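Hemolysin-related protein (Vibrio cholerae serotype O1, PDB 5V6F) is a lectin-bearing protein whose second beta-prism domain, the part modelled here, binds mannotriose and probably serves to attach the protein to host glycans. Local coordinates at residues L27-A32 against V55-I60; F31-I36 against Y80-I85. One frame throughout, in Å; residues are numbered along the deposited sequence.

Interaction 1. Residues L27-A32 against V55-I60. With MAN (alpha-D-mannopyranose), chain B; BMA (beta-D-mannopyranose), chain C.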
ATOM      1  N   LEU A  27      -1.529   6.453   3.408  1.00  2.89           N
ATOM      2  CA  LEU A  27      -1.243   6.328   1.989  1.00  2.89           C
ATOM      3  C   LEU A  27      -1.527   7.640   1.280  1.00  3.74           C
ATOM      4  O   LEU A  27      -2.497   8.334   1.603  1.00  4.71           O
ATOM      5  CB  LEU A  27      -2.083   5.226   1.336  1.00  5.60           C
ATOM      6  CG  LEU A  27      -1.926   3.807   1.880  1.00  2.82           C
ATOM      7  CD1 LEU A  27      -2.935   3.528   2.991  1.00  3.90           C
ATOM      8  CD2 LEU A  27      -2.060   2.803   0.746  1.00  5.01           C
ATOM      9  N   ARG A  28      -0.666   7.977   0.321  1.00  3.62           N
ATOM     10  CA  ARG A  28      -0.988   8.933  -0.728  1.00  4.05           C
ATOM     11  C   ARG A  28      -1.310   8.152  -1.992  1.00  2.62           C
ATOM     12  O   ARG A  28      -0.592   7.208  -2.341  1.00  2.97           O
ATOM     13  CB  ARG A  28       0.168   9.904  -0.981  1.00  4.18           C
ATOM     14  CG  ARG A  28       0.216  11.068  -0.002  1.00  3.48           C
ATOM     15  CD  ARG A  28       1.180  12.166  -0.459  1.00  8.31           C
ATOM     16  NE  ARG A  28       2.567  11.907  -0.063  1.00  9.88           N
ATOM     17  CZ  ARG A  28       3.527  11.443  -0.864  1.00  9.38           C
ATOM     18  NH1 ARG A  28       3.288  11.158  -2.140  1.00  6.40           N
ATOM     19  NH2 ARG A  28       4.748  11.259  -0.382  1.00  8.72           N
ATOM     20  N   SER A  29      -2.394   8.528  -2.668  1.00  3.01           N
ATOM     21  CA  SER A  29      -2.819   7.788  -3.842  1.00  1.62           C
ATOM     22  C   SER A  29      -3.518   8.722  -4.819  1.00  3.84           C
ATOM     23  O   SER A  29      -4.048   9.773  -4.444  1.00  3.47           O
ATOM     24  CB  SER A  29      -3.745   6.618  -3.468  1.00  2.13           C
ATOM     25  OG  SER A  29      -4.983   7.076  -2.937  1.00  3.05           O
ATOM     26  N   GLY A  30      -3.505   8.308  -6.084  1.00  3.30           N
ATOM     27  CA  GLY A  30      -4.248   8.946  -7.156  1.00  2.96           C
ATOM     28  C   GLY A  30      -4.762   7.875  -8.098  1.00  3.92           C
ATOM     29  O   GLY A  30      -5.623   7.079  -7.709  1.00  3.96           O
ATOM     30  N   PHE A  31      -4.247   7.836  -9.331  1.00  1.87           N
ATOM     31  CA  PHE A  31      -4.483   6.707 -10.225  1.00  3.16           C
ATOM     32  C   PHE A  31      -3.655   5.488  -9.845  1.00  3.71           C
ATOM     33  O   PHE A  31      -3.865   4.411 -10.416  1.00  4.29           O
ATOM     34  CB  PHE A  31      -4.164   7.077 -11.679  1.00  3.58           C
ATOM     35  CG  PHE A  31      -5.102   8.092 -12.291  1.00  4.45           C
ATOM     36  CD1 PHE A  31      -6.117   8.678 -11.552  1.00  3.77           C
ATOM     37  CD2 PHE A  31      -4.955   8.457 -13.620  1.00  5.07           C
ATOM     38  CE1 PHE A  31      -6.965   9.609 -12.124  1.00  5.21           C
ATOM     39  CE2 PHE A  31      -5.802   9.385 -14.200  1.00  5.00           C
ATOM     40  CZ  PHE A  31      -6.809   9.962 -13.447  1.00  5.68           C
ATOM     41  N   ALA A  32      -2.718   5.639  -8.915  1.00  2.17           N
ATOM     42  CA  ALA A  32      -1.887   4.545  -8.428  1.00  1.97           C
ATOM     43  C   ALA A  32      -1.637   4.784  -6.944  1.00  2.14           C
ATOM     44  O   ALA A  32      -2.222   5.687  -6.338  1.00  3.33           O
ATOM     45  CB  ALA A  32      -0.584   4.447  -9.229  1.00  3.28           C
ATOM     46  N   VAL A  55      -2.903  12.189  -3.270  1.00  4.59           N
ATOM     47  CA  VAL A  55      -3.581  12.861  -2.170  1.00  5.27           C
ATOM     48  C   VAL A  55      -3.462  11.985  -0.934  1.00  3.37           C
ATOM     49  O   VAL A  55      -3.618  10.763  -1.018  1.00  5.04           O
ATOM     50  CB  VAL A  55      -5.067  13.121  -2.504  1.00  7.22           C
ATOM     51  CG1 VAL A  55      -5.787  13.760  -1.322  1.00  8.41           C
ATOM     52  CG2 VAL A  55      -5.193  13.984  -3.751  1.00 12.26           C
ATOM     53  N   LEU A  56      -3.187  12.607   0.214  1.00  3.41           N
ATOM     54  CA  LEU A  56      -3.135  11.862   1.466  1.00  5.67           C
ATOM     55  C   LEU A  56      -4.546  11.437   1.850  1.00  6.15           C
ATOM     56  O   LEU A  56      -5.445  12.275   1.981  1.00  6.91           O
ATOM     57  CB  LEU A  56      -2.506  12.702   2.574  1.00  7.28           C
ATOM     58  CG  LEU A  56      -2.390  11.993   3.930  1.00  6.82           C
ATOM     59  CD1 LEU A  56      -1.339  10.889   3.874  1.00  4.64           C
ATOM     60  CD2 LEU A  56      -2.070  12.979   5.043  1.00  9.41           C
ATOM     61  N   ARG A  57      -4.735  10.139   2.022  1.00  4.05           N
ATOM     62  CA  ARG A  57      -6.043   9.568   2.295  1.00  5.27           C
ATOM     63  C   ARG A  57      -6.223   9.359   3.792  1.00  4.17           C
ATOM     64  O   ARG A  57      -5.271   9.399   4.573  1.00  5.89           O
ATOM     65  CB  ARG A  57      -6.209   8.242   1.546  1.00  9.60           C
ATOM     66  CG  ARG A  57      -5.925   8.341   0.054  1.00  5.28           C
ATOM     67  CD  ARG A  57      -6.966   9.196  -0.649  1.00  6.61           C
ATOM     68  NE  ARG A  57      -6.644   9.430  -2.051  1.00  4.64           N
ATOM     69  CZ  ARG A  57      -7.379  10.176  -2.872  1.00  7.34           C
ATOM     70  NH1 ARG A  57      -8.493  10.749  -2.435  1.00 10.82           N
ATOM     71  NH2 ARG A  57      -7.004  10.341  -4.133  1.00  7.63           N
ATOM     72  N   ALA A  58      -7.470   9.141   4.187  1.00  4.27           N
ATOM     73  CA  ALA A  58      -7.745   8.770   5.562  1.00  3.70           C
ATOM     74  C   ALA A  58      -6.970   7.501   5.904  1.00  6.15           C
ATOM     75  O   ALA A  58      -6.866   6.594   5.067  1.00  5.45           O
ATOM     76  CB  ALA A  58      -9.243   8.550   5.770  1.00  3.97           C
ATOM     77  N   PRO A  59      -6.401   7.402   7.104  1.00  5.16           N
ATOM     78  CA  PRO A  59      -5.575   6.237   7.430  1.00  4.76           C
ATOM     79  C   PRO A  59      -6.399   4.971   7.583  1.00  5.29           C
ATOM     80  O   PRO A  59      -7.591   5.001   7.902  1.00  7.82           O
ATOM     81  CB  PRO A  59      -4.914   6.628   8.756  1.00  6.52           C
ATOM     82  CG  PRO A  59      -5.848   7.609   9.364  1.00  7.76           C
ATOM     83  CD  PRO A  59      -6.448   8.368   8.216  1.00  6.51           C
ATOM     84  N   ILE A  60      -5.732   3.848   7.350  1.00  3.46           N
ATOM     85  CA  ILE A  60      -6.307   2.526   7.556  1.00  3.36           C
ATOM     86  C   ILE A  60      -5.962   2.065   8.967  1.00  3.09           C
ATOM     87  O   ILE A  60      -4.787   2.041   9.353  1.00  3.73           O
ATOM     88  CB  ILE A  60      -5.774   1.534   6.509  1.00  4.62           C
ATOM     89  CG1 ILE A  60      -6.039   2.048   5.089  1.00  7.16           C
ATOM     90  CG2 ILE A  60      -6.380   0.154   6.707  1.00  6.56           C
ATOM     91  CD1 ILE A  60      -7.500   2.245   4.752  1.00  7.90           C
TER
HETATM   92  C1  MAN B   3      -2.638  11.046 -10.737  1.00  3.06           C
HETATM   93  C2  MAN B   3      -2.417  12.177  -9.748  1.00  2.81           C
HETATM   94  C3  MAN B   3      -0.955  12.198  -9.337  1.00  4.16           C
HETATM   95  C4  MAN B   3      -0.485  10.798  -8.863  1.00  3.16           C
HETATM   96  C5  MAN B   3      -0.850   9.710  -9.908  1.00  2.34           C
HETATM   97  C6  MAN B   3      -0.570   8.277  -9.436  1.00  2.25           C
HETATM   98  O2  MAN B   3      -3.161  11.972  -8.553  1.00  5.33           O
HETATM   99  O3  MAN B   3      -0.716  13.176  -8.326  1.00  4.15           O
HETATM  100  O4  MAN B   3       0.920  10.800  -8.689  1.00  2.09           O
HETATM  101  O5  MAN B   3      -2.249   9.804 -10.221  1.00  4.71           O
HETATM  102  O6  MAN B   3      -1.276   8.053  -8.217  1.00  2.42           O
HETATM  103  C1  BMA C   1      -1.309  12.160 -16.020  1.00 10.62           C
HETATM  104  C2  BMA C   1       0.143  12.565 -15.798  1.00  7.83           C
HETATM  105  C3  BMA C   1       0.865  11.458 -14.991  1.00  8.36           C
HETATM  106  C4  BMA C   1       0.059  10.993 -13.772  1.00  7.29           C
HETATM  107  C5  BMA C   1      -1.409  10.724 -14.151  1.00  4.48           C
HETATM  108  C6  BMA C   1      -2.285  10.455 -12.959  1.00  6.06           C
HETATM  109  O1  BMA C   1      -1.981  13.232 -16.637  1.00 11.69           O
HETATM  110  O2  BMA C   1       0.223  13.772 -15.050  1.00  9.50           O
HETATM  111  O3  BMA C   1       2.131  11.879 -14.527  1.00  7.33           O
HETATM  112  O4  BMA C   1       0.667   9.807 -13.228  1.00  5.58           O
HETATM  113  O5  BMA C   1      -1.942  11.892 -14.809  1.00  7.38           O
HETATM  114  O6  BMA C   1      -1.935  11.379 -11.939  1.00  4.97           O
HETATM  115  O   HOH W   1      -4.148   6.971   4.422  1.00  5.48           O

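Interaction 2. Residues F31-I36 against Y80-I85. With MAN (alpha-D-mannopyranose), chain B; BMA (beta-D-mannopyranose), chain C.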
ATOM      1  N   PHE A  31      -4.247   7.836  -9.331  1.00  1.87           N
ATOM      2  CA  PHE A  31      -4.483   6.707 -10.225  1.00  3.16           C
ATOM      3  C   PHE A  31      -3.655   5.488  -9.845  1.00  3.71           C
ATOM      4  O   PHE A  31      -3.865   4.411 -10.416  1.00  4.29           O
ATOM      5  CB  PHE A  31      -4.164   7.077 -11.679  1.00  3.58           C
ATOM      6  CG  PHE A  31      -5.102   8.092 -12.291  1.00  4.45           C
ATOM      7  CD1 PHE A  31      -6.117   8.678 -11.552  1.00  3.77           C
ATOM      8  CD2 PHE A  31      -4.955   8.457 -13.620  1.00  5.07           C
ATOM      9  CE1 PHE A  31      -6.965   9.609 -12.124  1.00  5.21           C
ATOM     10  CE2 PHE A  31      -5.802   9.385 -14.200  1.00  5.00           C
ATOM     11  CZ  PHE A  31      -6.809   9.962 -13.447  1.00  5.68           C
ATOM     12  N   ALA A  32      -2.718   5.639  -8.915  1.00  2.17           N
ATOM     13  CA  ALA A  32      -1.887   4.545  -8.428  1.00  1.97           C
ATOM     14  C   ALA A  32      -1.637   4.784  -6.944  1.00  2.14           C
ATOM     15  O   ALA A  32      -2.222   5.687  -6.338  1.00  3.33           O
ATOM     16  CB  ALA A  32      -0.584   4.447  -9.229  1.00  3.28           C
ATOM     17  N   ILE A  33      -0.770   3.970  -6.351  1.00  3.19           N
ATOM     18  CA  ILE A  33      -0.359   4.147  -4.962  1.00  2.36           C
ATOM     19  C   ILE A  33       0.968   4.899  -4.970  1.00  4.40           C
ATOM     20  O   ILE A  33       1.990   4.379  -5.435  1.00  3.41           O
ATOM     21  CB  ILE A  33      -0.250   2.804  -4.225  1.00  2.11           C
ATOM     22  CG1 ILE A  33      -1.604   2.073  -4.213  1.00  2.59           C
ATOM     23  CG2 ILE A  33       0.272   3.017  -2.803  1.00  2.89           C
ATOM     24  CD1 ILE A  33      -2.773   2.860  -3.615  1.00  3.41           C
ATOM     25  N   ASP A  34       0.959   6.130  -4.450  1.00  2.83           N
ATOM     26  CA  ASP A  34       2.135   6.991  -4.496  1.00  3.37           C
ATOM     27  C   ASP A  34       3.084   6.766  -3.324  1.00  3.09           C
ATOM     28  O   ASP A  34       4.306   6.815  -3.505  1.00  3.42           O
ATOM     29  CB  ASP A  34       1.713   8.465  -4.518  1.00  3.29           C
ATOM     30  CG  ASP A  34       0.943   8.834  -5.771  1.00  3.16           C
ATOM     31  OD1 ASP A  34      -0.284   8.601  -5.809  1.00  3.44           O
ATOM     32  OD2 ASP A  34       1.568   9.360  -6.718  1.00  4.54           O
ATOM     33  N   ALA A  35       2.552   6.519  -2.127  1.00  4.71           N
ATOM     34  CA  ALA A  35       3.393   6.389  -0.944  1.00  2.21           C
ATOM     35  C   ALA A  35       2.623   5.696   0.172  1.00  5.71           C
ATOM     36  O   ALA A  35       1.398   5.809   0.261  1.00  3.50           O
ATOM     37  CB  ALA A  35       3.888   7.756  -0.464  1.00  3.49           C
ATOM     38  N   ILE A  36       3.369   4.995   1.032  1.00  3.79           N
ATOM     39  CA  ILE A  36       2.824   4.279   2.181  1.00  4.00           C
ATOM     40  C   ILE A  36       3.673   4.578   3.406  1.00  4.60           C
ATOM     41  O   ILE A  36       4.907   4.559   3.335  1.00  4.63           O
ATOM     42  CB  ILE A  36       2.783   2.757   1.936  1.00  1.63           C
ATOM     43  CG1 ILE A  36       1.720   2.416   0.894  1.00  2.69           C
ATOM     44  CG2 ILE A  36       2.529   1.992   3.244  1.00  4.19           C
ATOM     45  CD1 ILE A  36       1.729   0.964   0.448  1.00  4.60           C
ATOM     46  N   TYR A  80       6.112  -1.058 -13.626  1.00  2.82           N
ATOM     47  CA  TYR A  80       5.264  -1.952 -12.852  1.00  2.67           C
ATOM     48  C   TYR A  80       5.197  -1.459 -11.411  1.00  2.49           C
ATOM     49  O   TYR A  80       6.229  -1.341 -10.740  1.00  5.71           O
ATOM     50  CB  TYR A  80       5.799  -3.384 -12.909  1.00  3.80           C
ATOM     51  CG  TYR A  80       5.442  -4.105 -14.188  1.00  5.04           C
ATOM     52  CD1 TYR A  80       4.249  -4.805 -14.304  1.00  5.66           C
ATOM     53  CD2 TYR A  80       6.290  -4.069 -15.286  1.00  5.02           C
ATOM     54  CE1 TYR A  80       3.915  -5.460 -15.475  1.00  6.98           C
ATOM     55  CE2 TYR A  80       5.965  -4.722 -16.461  1.00 10.34           C
ATOM     56  CZ  TYR A  80       4.776  -5.414 -16.549  1.00  8.69           C
ATOM     57  OH  TYR A  80       4.440  -6.063 -17.714  1.00 12.67           O
ATOM     58  N   HIS A  81       3.985  -1.180 -10.933  1.00  1.89           N
ATOM     59  CA  HIS A  81       3.791  -0.695  -9.573  1.00  3.43           C
ATOM     60  C   HIS A  81       2.474  -1.230  -9.034  1.00  2.62           C
ATOM     61  O   HIS A  81       1.684  -1.842  -9.754  1.00  3.91           O
ATOM     62  CB  HIS A  81       3.761   0.838  -9.496  1.00  4.18           C
ATOM     63  CG  HIS A  81       4.682   1.526 -10.452  1.00  3.68           C
ATOM     64  ND1 HIS A  81       5.974   1.876 -10.121  1.00  4.93           N
ATOM     65  CD2 HIS A  81       4.488   1.960 -11.718  1.00  4.06           C
ATOM     66  CE1 HIS A  81       6.540   2.481 -11.149  1.00  5.06           C
ATOM     67  NE2 HIS A  81       5.660   2.548 -12.130  1.00  4.17           N
ATOM     68  N   ILE A  82       2.243  -0.976  -7.749  1.00  2.87           N
ATOM     69  CA  ILE A  82       0.923  -1.161  -7.163  1.00  2.78           C
ATOM     70  C   ILE A  82       0.062   0.021  -7.575  1.00  2.76           C
ATOM     71  O   ILE A  82       0.445   1.182  -7.380  1.00  3.78           O
ATOM     72  CB  ILE A  82       1.016  -1.288  -5.633  1.00  3.80           C
ATOM     73  CG1 ILE A  82       1.740  -2.589  -5.261  1.00  3.67           C
ATOM     74  CG2 ILE A  82      -0.385  -1.215  -4.999  1.00  2.04           C
ATOM     75  CD1 ILE A  82       1.905  -2.827  -3.761  1.00  6.69           C
ATOM     76  N   VAL A  83      -1.100  -0.264  -8.159  1.00  2.37           N
ATOM     77  CA  VAL A  83      -1.990   0.789  -8.622  1.00  2.96           C
ATOM     78  C   VAL A  83      -3.251   0.912  -7.774  1.00  1.26           C
ATOM     79  O   VAL A  83      -3.846   1.999  -7.742  1.00  2.07           O
ATOM     80  CB  VAL A  83      -2.356   0.611 -10.112  1.00  2.41           C
ATOM     81  CG1 VAL A  83      -1.106   0.770 -10.975  1.00  2.09           C
ATOM     82  CG2 VAL A  83      -3.030  -0.735 -10.374  1.00  3.81           C
ATOM     83  N   ALA A  84      -3.661  -0.140  -7.065  1.00  3.09           N
ATOM     84  CA  ALA A  84      -4.847  -0.049  -6.229  1.00  3.84           C
ATOM     85  C   ALA A  84      -4.741  -1.031  -5.073  1.00  3.18           C
ATOM     86  O   ALA A  84      -4.171  -2.118  -5.207  1.00  3.66           O
ATOM     87  CB  ALA A  84      -6.121  -0.326  -7.033  1.00  5.60           C
ATOM     88  N   ILE A  85      -5.297  -0.629  -3.930  1.00  3.43           N
ATOM     89  CA  ILE A  85      -5.454  -1.511  -2.780  1.00  2.45           C
ATOM     90  C   ILE A  85      -6.869  -1.359  -2.257  1.00  2.64           C
ATOM     91  O   ILE A  85      -7.304  -0.244  -1.939  1.00  3.65           O
ATOM     92  CB  ILE A  85      -4.456  -1.211  -1.646  1.00  1.86           C
ATOM     93  CG1 ILE A  85      -3.021  -1.181  -2.164  1.00  3.34           C
ATOM     94  CG2 ILE A  85      -4.589  -2.271  -0.548  1.00  3.66           C
ATOM     95  CD1 ILE A  85      -2.054  -0.553  -1.192  1.00  3.90           C
TER
HETATM   96  C1  MAN B   3      -2.638  11.046 -10.737  1.00  3.06           C
HETATM   97  C2  MAN B   3      -2.417  12.177  -9.748  1.00  2.81           C
HETATM   98  C3  MAN B   3      -0.955  12.198  -9.337  1.00  4.16           C
HETATM   99  C4  MAN B   3      -0.485  10.798  -8.863  1.00  3.16           C
HETATM  100  C5  MAN B   3      -0.850   9.710  -9.908  1.00  2.34           C
HETATM  101  C6  MAN B   3      -0.570   8.277  -9.436  1.00  2.25           C
HETATM  102  O2  MAN B   3      -3.161  11.972  -8.553  1.00  5.33           O
HETATM  103  O3  MAN B   3      -0.716  13.176  -8.326  1.00  4.15           O
HETATM  104  O4  MAN B   3       0.920  10.800  -8.689  1.00  2.09           O
HETATM  105  O5  MAN B   3      -2.249   9.804 -10.221  1.00  4.71           O
HETATM  106  O6  MAN B   3      -1.276   8.053  -8.217  1.00  2.42           O
HETATM  107  C1  BMA C   1      -1.309  12.160 -16.020  1.00 10.62           C
HETATM  108  C2  BMA C   1       0.143  12.565 -15.798  1.00  7.83           C
HETATM  109  C3  BMA C   1       0.865  11.458 -14.991  1.00  8.36           C
HETATM  110  C4  BMA C   1       0.059  10.993 -13.772  1.00  7.29           C
HETATM  111  C5  BMA C   1      -1.409  10.724 -14.151  1.00  4.48           C
HETATM  112  C6  BMA C   1      -2.285  10.455 -12.959  1.00  6.06           C
HETATM  113  O1  BMA C   1      -1.981  13.232 -16.637  1.00 11.69           O
HETATM  114  O2  BMA C   1       0.223  13.772 -15.050  1.00  9.50           O
HETATM  115  O3  BMA C   1       2.131  11.879 -14.527  1.00  7.33           O
HETATM  116  O4  BMA C   1       0.667   9.807 -13.228  1.00  5.58           O
HETATM  117  O5  BMA C   1      -1.942  11.892 -14.809  1.00  7.38           O
HETATM  118  O6  BMA C   1      -1.935  11.379 -11.939  1.00  4.97           O

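Interaction 1. Residues L27-A32 against V55-I60
Val55 and Ser29 form an antiparallel hydrogen-bonded pair, with Val55 N to Ser29 O at 2.9 Å and Ser29 N to Val55 O at 3.0 Å. Leu56 follows as the non-hydrogen-bonded partner of Arg28; its CB lies 4.1 Å from Arg28 CG, and its CD1 touches Leu27 O. Arg28 NH1 leads away from this pair and bonds to Gly53 O and Gly46 O. Arg57 takes up the pairing with a nearly straight bond from its N to Leu27 O (2.9 Å, 172° at the hydrogen). Its side chain then folds back along the strand, the bend at chi2 (-67°) carrying CD toward Ser29. The guanidinium lies with one face over Val55 CB and grips Ser29 side-on, NE to OG and NH2 to O, both 3.0 Å. A water takes the Leu27 N-H and gives a weak bond to Arg57 O. Further on, Ile60 CG1 meets Leu27 CD1 obliquely at 4.0 Å. Ser29 O thus holds two donors, Val55 N and Arg57 NH2, arriving from opposite faces of its carbonyl plane. These two bonds close the end of strand 24-29 at Ser29, next to pocket residue Gly30, and the arginine's charge would probably polarise that carbonyl.

Interaction 2. Residues F31-I36 against Y80-I85
At Ile33 and Ile82, strands 33-36 and 80-85 cross almost perpendicularly, at 86°, their axes 6.7 Å apart at closest approach. Ile33 N donates to Ile82 O (3.2 Å, 161° at the hydrogen). Beside this bond Ala32 CA makes a CA-H...O contact of 3.3 Å with Val83 O, while Ala32 CB meets Val83 CG1. Ile33 carries the apolar part. With CG1 anti to its own carbonyl carbon (chi1 -60°), it sets that methylene against Ile82 CG2 at 3.6 Å, the two side chains crossing obliquely, and also against Ile85 CD1 at 4.0 Å. Ile36 reaches the same Ile85 methyl more loosely with its CD1. Val131 and Phe134 of strand 131-137 join this cluster, so all three sheets of the beta-prism meet here. Val83 and Ala84 form a classic beta bulge opposite Thr71, as Asp34 and Ala35 do opposite Arg28.

The alpha-mannose of chain B accepts at O5 from Phe31 N. Its O6 accepts from Ala32 N and donates to Asp34 OD1 (2.7 Å), and its O4 donates to Asp34 OD2 (2.5 Å). The Phe31 ring has C1 of this mannose over one face, toward the rim, and C6 of the beta-mannose 3.4 Å from its CD2. Apolar side chains thus pack on one side of the segment while backbone N-H groups and Asp34 bind the mannose on the other, Asp34 reading two hydroxyls of one sugar.

In the fold
The first segments of the two interactions overlap at Phe31 and Ala32, in the turn joining strands 24-29 and 33-37, and the contact centres lie 9 Å apart. They differ in depth. Interaction 1 is partly buried and joins neighbours of one sheet, with strand 55-61 at its outer side, by regular backbone pairing reinforced with an arginine. Interaction 2 is buried and works between sheets, with a single backbone bond and mostly branched aliphatic side chains. The two are stitched together where Arg28 O and Arg28 N probably bond to Asp34 N and Ala35 O. Polar bonding thus lies on the strand leading into the mannose-binding turn, and apolar packing between sheets on the turn and the strand leading out of it.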